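Long-range contacts in staphylococcal superantigen-like 1 (Staphylococcus aureus, PDB 4O1N), which probably promotes staphylococcal virulence as a secreted protease that cleaves host collagens and cytokines such as IL8, IL17A and IFN-gamma: residues H29-P34 and I87-D92; K51-E55 and R64-L68. All blocks are in the same frame, centred on the assembly; numbering follows the deposited sequence.

Both contacts belong to the OB-fold domain, the N-terminal of the two domains of this toxin family, the other being a beta-grasp domain. Their centres lie about 17 Å apart. Contact 2 is the pairing of adjacent strands in a beta hairpin, and along the chain it is nested within the loop that contact 1 closes between residues 29-34, at the C-terminal part of helix 24-31, and residues 87-92, which lead out of strand 83-87. The two meet through the apolar interior: Ile87 CG1 of contact 1 packs on Ile65 CD1 of contact 2 at 3.8 Å. They differ in chemistry, contact 1 relying largely on side-chain polar bonds and contact 2 on a backbone ladder with a cation-pi stack.

Contact 1: residues H29-P34 and I87-D92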
ATOM      1  N   HIS A  29       5.819 -13.271   6.975  1.00 38.51           N
ATOM      2  CA  HIS A  29       5.402 -13.976   5.757  1.00 40.22           C
ATOM      3  C   HIS A  29       4.593 -13.043   4.879  1.00 37.79           C
ATOM      4  O   HIS A  29       4.919 -12.830   3.693  1.00 39.27           O
ATOM      5  CB  HIS A  29       4.558 -15.211   6.102  1.00 41.75           C
ATOM      6  CG  HIS A  29       4.145 -16.031   4.913  1.00 41.88           C
ATOM      7  ND1 HIS A  29       5.054 -16.665   4.085  1.00 43.21           N
ATOM      8  CD2 HIS A  29       2.920 -16.360   4.445  1.00 41.60           C
ATOM      9  CE1 HIS A  29       4.405 -17.330   3.145  1.00 42.71           C
ATOM     10  NE2 HIS A  29       3.109 -17.162   3.340  1.00 44.29           N
ATOM     11  N   TYR A  30       3.557 -12.478   5.486  1.00 33.22           N
ATOM     12  CA  TYR A  30       2.650 -11.637   4.757  1.00 32.54           C
ATOM     13  C   TYR A  30       3.398 -10.472   4.095  1.00 32.55           C
ATOM     14  O   TYR A  30       3.219 -10.215   2.907  1.00 31.04           O
ATOM     15  CB  TYR A  30       1.551 -11.126   5.666  1.00 31.10           C
ATOM     16  CG  TYR A  30       0.524 -10.326   4.935  1.00 31.48           C
ATOM     17  CD1 TYR A  30      -0.555 -10.944   4.323  1.00 31.86           C
ATOM     18  CD2 TYR A  30       0.623  -8.948   4.837  1.00 31.41           C
ATOM     19  CE1 TYR A  30      -1.511 -10.218   3.631  1.00 31.09           C
ATOM     20  CE2 TYR A  30      -0.341  -8.209   4.140  1.00 31.26           C
ATOM     21  CZ  TYR A  30      -1.402  -8.857   3.544  1.00 30.00           C
ATOM     22  OH  TYR A  30      -2.349  -8.144   2.874  1.00 29.07           O
ATOM     23  N   TYR A  31       4.243  -9.787   4.858  1.00 32.75           N
ATOM     24  CA  TYR A  31       4.894  -8.591   4.339  1.00 31.90           C
ATOM     25  C   TYR A  31       6.141  -8.866   3.512  1.00 31.23           C
ATOM     26  O   TYR A  31       6.768  -7.917   3.061  1.00 31.00           O
ATOM     27  CB  TYR A  31       5.153  -7.579   5.470  1.00 32.13           C
ATOM     28  CG  TYR A  31       3.879  -6.841   5.831  1.00 33.20           C
ATOM     29  CD1 TYR A  31       3.372  -5.865   5.001  1.00 34.08           C
ATOM     30  CD2 TYR A  31       3.144  -7.178   6.958  1.00 32.73           C
ATOM     31  CE1 TYR A  31       2.197  -5.209   5.316  1.00 35.09           C
ATOM     32  CE2 TYR A  31       1.975  -6.540   7.273  1.00 32.87           C
ATOM     33  CZ  TYR A  31       1.499  -5.555   6.452  1.00 34.49           C
ATOM     34  OH  TYR A  31       0.316  -4.914   6.752  1.00 36.20           O
ATOM     35  N   ASN A  32       6.491 -10.151   3.321  1.00 33.54           N
ATOM     36  CA  ASN A  32       7.483 -10.589   2.300  1.00 34.81           C
ATOM     37  C   ASN A  32       6.846 -11.205   1.012  1.00 31.45           C
ATOM     38  O   ASN A  32       7.529 -11.679   0.106  1.00 26.55           O
ATOM     39  CB  ASN A  32       8.528 -11.531   2.906  1.00 40.47           C
ATOM     40  CG  ASN A  32       9.633 -10.770   3.662  1.00 48.85           C
ATOM     41  OD1 ASN A  32      10.778 -10.673   3.197  1.00 56.57           O
ATOM     42  ND2 ASN A  32       9.284 -10.197   4.819  1.00 50.30           N
ATOM     43  N   LYS A  33       5.529 -11.156   0.898  1.00 28.76           N
ATOM     44  CA  LYS A  33       4.943 -11.574  -0.339  1.00 28.42           C
ATOM     45  C   LYS A  33       5.352 -10.634  -1.488  1.00 28.51           C
ATOM     46  O   LYS A  33       5.427  -9.415  -1.324  1.00 26.82           O
ATOM     47  CB  LYS A  33       3.433 -11.620  -0.230  1.00 28.33           C
ATOM     48  CG  LYS A  33       2.864 -12.686   0.684  1.00 28.48           C
ATOM     49  CD  LYS A  33       1.373 -12.413   0.880  1.00 29.55           C
ATOM     50  CE  LYS A  33       0.639 -13.499   1.660  1.00 29.48           C
ATOM     51  NZ  LYS A  33       0.309 -14.681   0.820  1.00 29.62           N
ATOM     52  N   PRO A  34       5.596 -11.203  -2.672  1.00 29.38           N
ATOM     53  CA  PRO A  34       5.911 -10.382  -3.826  1.00 28.75           C
ATOM     54  C   PRO A  34       4.736  -9.539  -4.269  1.00 28.13           C
ATOM     55  O   PRO A  34       3.594  -9.854  -3.961  1.00 28.20           O
ATOM     56  CB  PRO A  34       6.271 -11.405  -4.912  1.00 29.36           C
ATOM     57  CG  PRO A  34       5.657 -12.669  -4.479  1.00 30.35           C
ATOM     58  CD  PRO A  34       5.603 -12.643  -2.986  1.00 30.04           C
ATOM     59  N   ILE A  87      -0.699  -4.941  -6.154  1.00 24.85           N
ATOM     60  CA  ILE A  87      -1.383  -6.222  -6.025  1.00 25.36           C
ATOM     61  C   ILE A  87      -0.560  -7.190  -5.191  1.00 24.35           C
ATOM     62  O   ILE A  87       0.619  -7.404  -5.446  1.00 24.42           O
ATOM     63  CB  ILE A  87      -1.595  -6.859  -7.420  1.00 26.40           C
ATOM     64  CG1 ILE A  87      -2.740  -6.174  -8.155  1.00 25.96           C
ATOM     65  CG2 ILE A  87      -1.951  -8.341  -7.329  1.00 27.72           C
ATOM     66  CD1 ILE A  87      -2.746  -6.468  -9.639  1.00 24.29           C
ATOM     67  N   LEU A  88      -1.209  -7.786  -4.214  1.00 23.85           N
ATOM     68  CA  LEU A  88      -0.566  -8.708  -3.310  1.00 25.11           C
ATOM     69  C   LEU A  88      -1.527  -9.871  -3.131  1.00 25.59           C
ATOM     70  O   LEU A  88      -2.724  -9.649  -2.948  1.00 28.19           O
ATOM     71  CB  LEU A  88      -0.261  -7.978  -1.997  1.00 25.02           C
ATOM     72  CG  LEU A  88       0.216  -8.858  -0.844  1.00 26.95           C
ATOM     73  CD1 LEU A  88       1.029  -8.029   0.150  1.00 29.51           C
ATOM     74  CD2 LEU A  88      -0.922  -9.545  -0.115  1.00 26.31           C
ATOM     75  N   ARG A  89      -1.037 -11.101  -3.205  1.00 25.88           N
ATOM     76  CA  ARG A  89      -1.937 -12.261  -3.180  1.00 27.73           C
ATOM     77  C   ARG A  89      -2.270 -12.657  -1.739  1.00 30.08           C
ATOM     78  O   ARG A  89      -1.400 -13.115  -0.965  1.00 28.38           O
ATOM     79  CB  ARG A  89      -1.328 -13.490  -3.838  1.00 28.53           C
ATOM     80  CG  ARG A  89      -0.457 -13.323  -5.075  1.00 27.80           C
ATOM     81  CD  ARG A  89       0.248 -14.632  -5.327  1.00 27.40           C
ATOM     82  NE  ARG A  89      -0.264 -15.183  -6.533  1.00 29.55           N
ATOM     83  CZ  ARG A  89      -0.897 -16.336  -6.726  1.00 29.82           C
ATOM     84  NH1 ARG A  89      -1.076 -17.279  -5.818  1.00 28.52           N
ATOM     85  NH2 ARG A  89      -1.302 -16.548  -7.952  1.00 32.45           N
ATOM     86  N   GLU A  90      -3.527 -12.530  -1.368  1.00 31.93           N
ATOM     87  CA  GLU A  90      -3.876 -12.756   0.046  1.00 33.56           C
ATOM     88  C   GLU A  90      -3.470 -14.114   0.629  1.00 35.01           C
ATOM     89  O   GLU A  90      -2.864 -14.164   1.720  1.00 40.50           O
ATOM     90  CB  GLU A  90      -5.356 -12.499   0.303  1.00 32.40           C
ATOM     91  CG  GLU A  90      -5.668 -11.014   0.430  1.00 32.45           C
ATOM     92  CD  GLU A  90      -4.919 -10.330   1.570  1.00 32.86           C
ATOM     93  OE1 GLU A  90      -4.971 -10.810   2.706  1.00 33.97           O
ATOM     94  OE2 GLU A  90      -4.279  -9.294   1.349  1.00 31.53           O
ATOM     95  N   GLY A  91      -3.751 -15.212  -0.057  1.00 34.28           N
ATOM     96  CA  GLY A  91      -3.470 -16.530   0.565  1.00 33.10           C
ATOM     97  C   GLY A  91      -2.194 -17.196   0.101  1.00 31.98           C
ATOM     98  O   GLY A  91      -1.431 -16.629  -0.674  1.00 29.81           O
ATOM     99  N   ASP A  92      -1.986 -18.425   0.559  1.00 34.61           N
ATOM    100  CA  ASP A  92      -0.841 -19.237   0.139  1.00 35.95           C
ATOM    101  C   ASP A  92      -1.150 -20.165  -1.014  1.00 32.49           C
ATOM    102  O   ASP A  92      -0.226 -20.822  -1.516  1.00 30.42           O
ATOM    103  CB  ASP A  92      -0.312 -20.092   1.303  1.00 39.80           C
ATOM    104  CG  ASP A  92       0.253 -19.257   2.465  1.00 43.29           C
ATOM    105  OD1 ASP A  92       0.476 -18.017   2.322  1.00 40.95           O
ATOM    106  OD2 ASP A  92       0.497 -19.888   3.525  1.00 43.74           O
TER
HETATM  107  O   HOH W   1       2.016 -11.884  -3.732  1.00 26.17           O
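A single lysine ammonium reaches a cluster of backbone carbonyls in the loop: Lys33 NZ donates to Arg89 O at 2.9 Å and more weakly to Glu90 O at 3.3 Å, and it also forms a long salt bridge with Asp92 OD1 at 3.7 Å. The Lys33 side chain, extended through chi2 and chi3 and bent at its last bond (chi4 m), passes Leu88, with CD 3.8 Å from Leu88 CD2. Two further polar bonds flank the lysine. His29 NE2 donates to Asp92 OD1 at 2.9 Å, a His-carboxylate hydrogen bond, and Tyr30 OH donates to Glu90 OE2 at 2.7 Å. The Tyr30 ring also packs on Leu88, CZ to CD2 3.8 Å. At the Pro34 end, where the two segments lie closer (CA-CA 6.7 Å from Pro34 to Leu88), a water joins them, donating to Pro34 O at 2.6 Å and accepting from Arg89 N at 3.2 Å. Within the OB-fold domain, the contact joins the C-terminal part of helix 24-31 to the loop between strands 83-87 and 98-106. On one side Tyr31 packs against helix 144-159 and hydrogen-bonds to Asp148; on the other, Glu90 pairs through its backbone with Tyr99 of strand 98-106.

Contact 2: residues K51-E55 and R64-L68; sequences KHYLE and RITLL
Tyr53, Leu54 and Arg64 are the most deeply engaged residues of an antiparallel beta hairpin of strands 51-58 and 61-66, whose segments 51-55 and 64-66 cross at 147°, axes 4.6 Å apart. Both backbones are extended (phi/psi -123/122° at Leu54, -107/118° at Ile65). Leu54 faces Ile65 as a hydrogen-bonded pair (CA-CA 5.1 Å), with Leu54 N to Ile65 O at 2.9 Å and Ile65 N to Leu54 O at 2.8 Å; Tyr53-Thr66 (CA-CA 4.7 Å) and Glu55-Arg64 (CA-CA 4.6 Å) flank it as non-hydrogen-bonded pairs. Leu67 N continues the ladder to His52 O at 2.9 Å. Diagonally across the strands, the guanidinium of Arg64 (chi1 t, chi2 -105°, chi3 -115°) lies flat on the Tyr53 ring (chi1 m, chi2 -67°), planes at 21°, with Arg64 CZ 3.9 Å from the ring centroid; Thr66 OG1 approaches the ring edge, 3.5 Å from Tyr53 CE1. The other face is largely aliphatic, with His52 beside Leu67 at its end (CB to CB 4.2 Å): Leu54 (chi1 t) places CD2 4.1 Å from Ile65 CD1, beside Val104 and Ile83. This two-faced chemistry suits an OB-fold barrel wall, mainly aliphatic toward the core, with a cation-pi pair on the other side.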
ATOM      1  N   LYS A  51     -21.010  -7.917  -3.707  1.00 52.69           N
ATOM      2  CA  LYS A  51     -19.601  -7.605  -3.586  1.00 49.03           C
ATOM      3  C   LYS A  51     -19.111  -6.869  -4.829  1.00 46.11           C
ATOM      4  O   LYS A  51     -19.752  -6.892  -5.883  1.00 44.95           O
ATOM      5  CB  LYS A  51     -18.826  -8.885  -3.378  1.00 52.42           C
ATOM      6  CG  LYS A  51     -19.069  -9.476  -2.002  1.00 56.62           C
ATOM      7  CD  LYS A  51     -18.989 -10.992  -2.051  1.00 63.11           C
ATOM      8  CE  LYS A  51     -18.466 -11.570  -0.740  1.00 68.29           C
ATOM      9  NZ  LYS A  51     -18.492 -13.064  -0.749  1.00 71.02           N
ATOM     10  N   HIS A  52     -17.964  -6.220  -4.681  1.00 42.21           N
ATOM     11  CA  HIS A  52     -17.397  -5.374  -5.696  1.00 38.93           C
ATOM     12  C   HIS A  52     -15.967  -5.730  -6.015  1.00 37.16           C
ATOM     13  O   HIS A  52     -15.141  -5.856  -5.119  1.00 35.82           O
ATOM     14  CB  HIS A  52     -17.452  -3.959  -5.208  1.00 41.53           C
ATOM     15  CG  HIS A  52     -18.839  -3.474  -5.045  1.00 43.75           C
ATOM     16  ND1 HIS A  52     -19.557  -3.674  -3.888  1.00 44.41           N
ATOM     17  CD2 HIS A  52     -19.669  -2.855  -5.915  1.00 46.13           C
ATOM     18  CE1 HIS A  52     -20.772  -3.173  -4.045  1.00 48.02           C
ATOM     19  NE2 HIS A  52     -20.867  -2.675  -5.267  1.00 46.82           N
ATOM     20  N   TYR A  53     -15.682  -5.842  -7.312  1.00 36.41           N
ATOM     21  CA  TYR A  53     -14.423  -6.352  -7.805  1.00 33.89           C
ATOM     22  C   TYR A  53     -13.895  -5.525  -8.979  1.00 33.01           C
ATOM     23  O   TYR A  53     -14.657  -4.938  -9.758  1.00 32.10           O
ATOM     24  CB  TYR A  53     -14.633  -7.797  -8.266  1.00 33.53           C
ATOM     25  CG  TYR A  53     -15.059  -8.759  -7.175  1.00 33.64           C
ATOM     26  CD1 TYR A  53     -14.185  -9.078  -6.131  1.00 33.19           C
ATOM     27  CD2 TYR A  53     -16.327  -9.359  -7.189  1.00 33.68           C
ATOM     28  CE1 TYR A  53     -14.544  -9.971  -5.139  1.00 33.86           C
ATOM     29  CE2 TYR A  53     -16.701 -10.255  -6.195  1.00 34.37           C
ATOM     30  CZ  TYR A  53     -15.814 -10.553  -5.181  1.00 34.76           C
ATOM     31  OH  TYR A  53     -16.192 -11.422  -4.216  1.00 35.50           O
ATOM     32  N   LEU A  54     -12.580  -5.522  -9.113  1.00 32.78           N
ATOM     33  CA  LEU A  54     -11.917  -5.014 -10.297  1.00 33.94           C
ATOM     34  C   LEU A  54     -11.041  -6.095 -10.881  1.00 32.06           C
ATOM     35  O   LEU A  54     -10.153  -6.591 -10.202  1.00 30.42           O
ATOM     36  CB  LEU A  54     -11.036  -3.824  -9.948  1.00 33.92           C
ATOM     37  CG  LEU A  54     -10.320  -3.323 -11.184  1.00 34.87           C
ATOM     38  CD1 LEU A  54     -11.073  -2.160 -11.777  1.00 37.44           C
ATOM     39  CD2 LEU A  54      -8.924  -2.888 -10.834  1.00 35.88           C
ATOM     40  N   GLU A  55     -11.288  -6.446 -12.140  1.00 33.85           N
ATOM     41  CA  GLU A  55     -10.464  -7.414 -12.864  1.00 34.96           C
ATOM     42  C   GLU A  55      -9.416  -6.699 -13.706  1.00 33.44           C
ATOM     43  O   GLU A  55      -9.726  -5.717 -14.358  1.00 32.53           O
ATOM     44  CB  GLU A  55     -11.323  -8.328 -13.760  1.00 36.44           C
ATOM     45  CG  GLU A  55     -10.497  -9.404 -14.433  1.00 39.94           C
ATOM     46  CD  GLU A  55     -11.287 -10.535 -15.074  1.00 43.68           C
ATOM     47  OE1 GLU A  55     -10.713 -11.184 -15.979  1.00 52.51           O
ATOM     48  OE2 GLU A  55     -12.432 -10.804 -14.700  1.00 40.08           O
ATOM     49  N   ARG A  64      -7.732 -10.393  -9.767  1.00 28.08           N
ATOM     50  CA  ARG A  64      -9.022  -9.897  -9.318  1.00 29.80           C
ATOM     51  C   ARG A  64      -8.906  -9.219  -7.932  1.00 30.71           C
ATOM     52  O   ARG A  64      -8.546  -9.842  -6.923  1.00 27.98           O
ATOM     53  CB  ARG A  64     -10.029 -11.038  -9.322  1.00 31.09           C
ATOM     54  CG  ARG A  64     -11.466 -10.633  -9.037  1.00 32.57           C
ATOM     55  CD  ARG A  64     -11.846 -11.038  -7.634  1.00 35.20           C
ATOM     56  NE  ARG A  64     -12.876 -12.044  -7.609  1.00 37.18           N
ATOM     57  CZ  ARG A  64     -13.176 -12.817  -6.568  1.00 38.56           C
ATOM     58  NH1 ARG A  64     -12.526 -12.743  -5.419  1.00 38.73           N
ATOM     59  NH2 ARG A  64     -14.151 -13.685  -6.703  1.00 39.89           N
ATOM     60  N   ILE A  65      -9.214  -7.920  -7.907  1.00 32.15           N
ATOM     61  CA  ILE A  65      -8.985  -7.079  -6.734  1.00 30.86           C
ATOM     62  C   ILE A  65     -10.297  -6.764  -6.072  1.00 29.83           C
ATOM     63  O   ILE A  65     -11.132  -6.154  -6.682  1.00 30.63           O
ATOM     64  CB  ILE A  65      -8.309  -5.763  -7.139  1.00 31.12           C
ATOM     65  CG1 ILE A  65      -6.966  -6.072  -7.795  1.00 31.95           C
ATOM     66  CG2 ILE A  65      -8.098  -4.855  -5.933  1.00 30.89           C
ATOM     67  CD1 ILE A  65      -6.273  -4.858  -8.356  1.00 32.18           C
ATOM     68  N   THR A  66     -10.469  -7.191  -4.826  1.00 28.24           N
ATOM     69  CA  THR A  66     -11.664  -6.878  -4.078  1.00 27.45           C
ATOM     70  C   THR A  66     -11.645  -5.425  -3.599  1.00 29.67           C
ATOM     71  O   THR A  66     -10.633  -4.944  -3.087  1.00 27.14           O
ATOM     72  CB  THR A  66     -11.827  -7.800  -2.856  1.00 27.55           C
ATOM     73  OG1 THR A  66     -11.697  -9.175  -3.237  1.00 26.13           O
ATOM     74  CG2 THR A  66     -13.199  -7.651  -2.209  1.00 26.62           C
ATOM     75  N   LEU A  67     -12.791  -4.744  -3.787  1.00 33.42           N
ATOM     76  CA  LEU A  67     -13.019  -3.362  -3.349  1.00 34.09           C
ATOM     77  C   LEU A  67     -14.008  -3.330  -2.195  1.00 36.53           C
ATOM     78  O   LEU A  67     -15.165  -3.694  -2.352  1.00 35.72           O
ATOM     79  CB  LEU A  67     -13.563  -2.510  -4.481  1.00 33.40           C
ATOM     80  CG  LEU A  67     -12.778  -2.615  -5.771  1.00 33.79           C
ATOM     81  CD1 LEU A  67     -13.534  -1.969  -6.907  1.00 34.03           C
ATOM     82  CD2 LEU A  67     -11.411  -1.968  -5.640  1.00 33.17           C
ATOM     83  N   LEU A  68     -13.531  -2.846  -1.054  1.00 40.95           N
ATOM     84  CA  LEU A  68     -14.168  -3.033   0.239  1.00 43.85           C
ATOM     85  C   LEU A  68     -14.578  -1.720   0.853  1.00 48.69           C
ATOM     86  O   LEU A  68     -15.623  -1.623   1.452  1.00 58.63           O
ATOM     87  CB  LEU A  68     -13.158  -3.673   1.198  1.00 45.26           C
ATOM     88  CG  LEU A  68     -13.266  -5.137   1.608  1.00 46.25           C
ATOM     89  CD1 LEU A  68     -14.143  -5.916   0.637  1.00 45.00           C
ATOM     90  CD2 LEU A  68     -11.867  -5.736   1.721  1.00 46.86           C
TER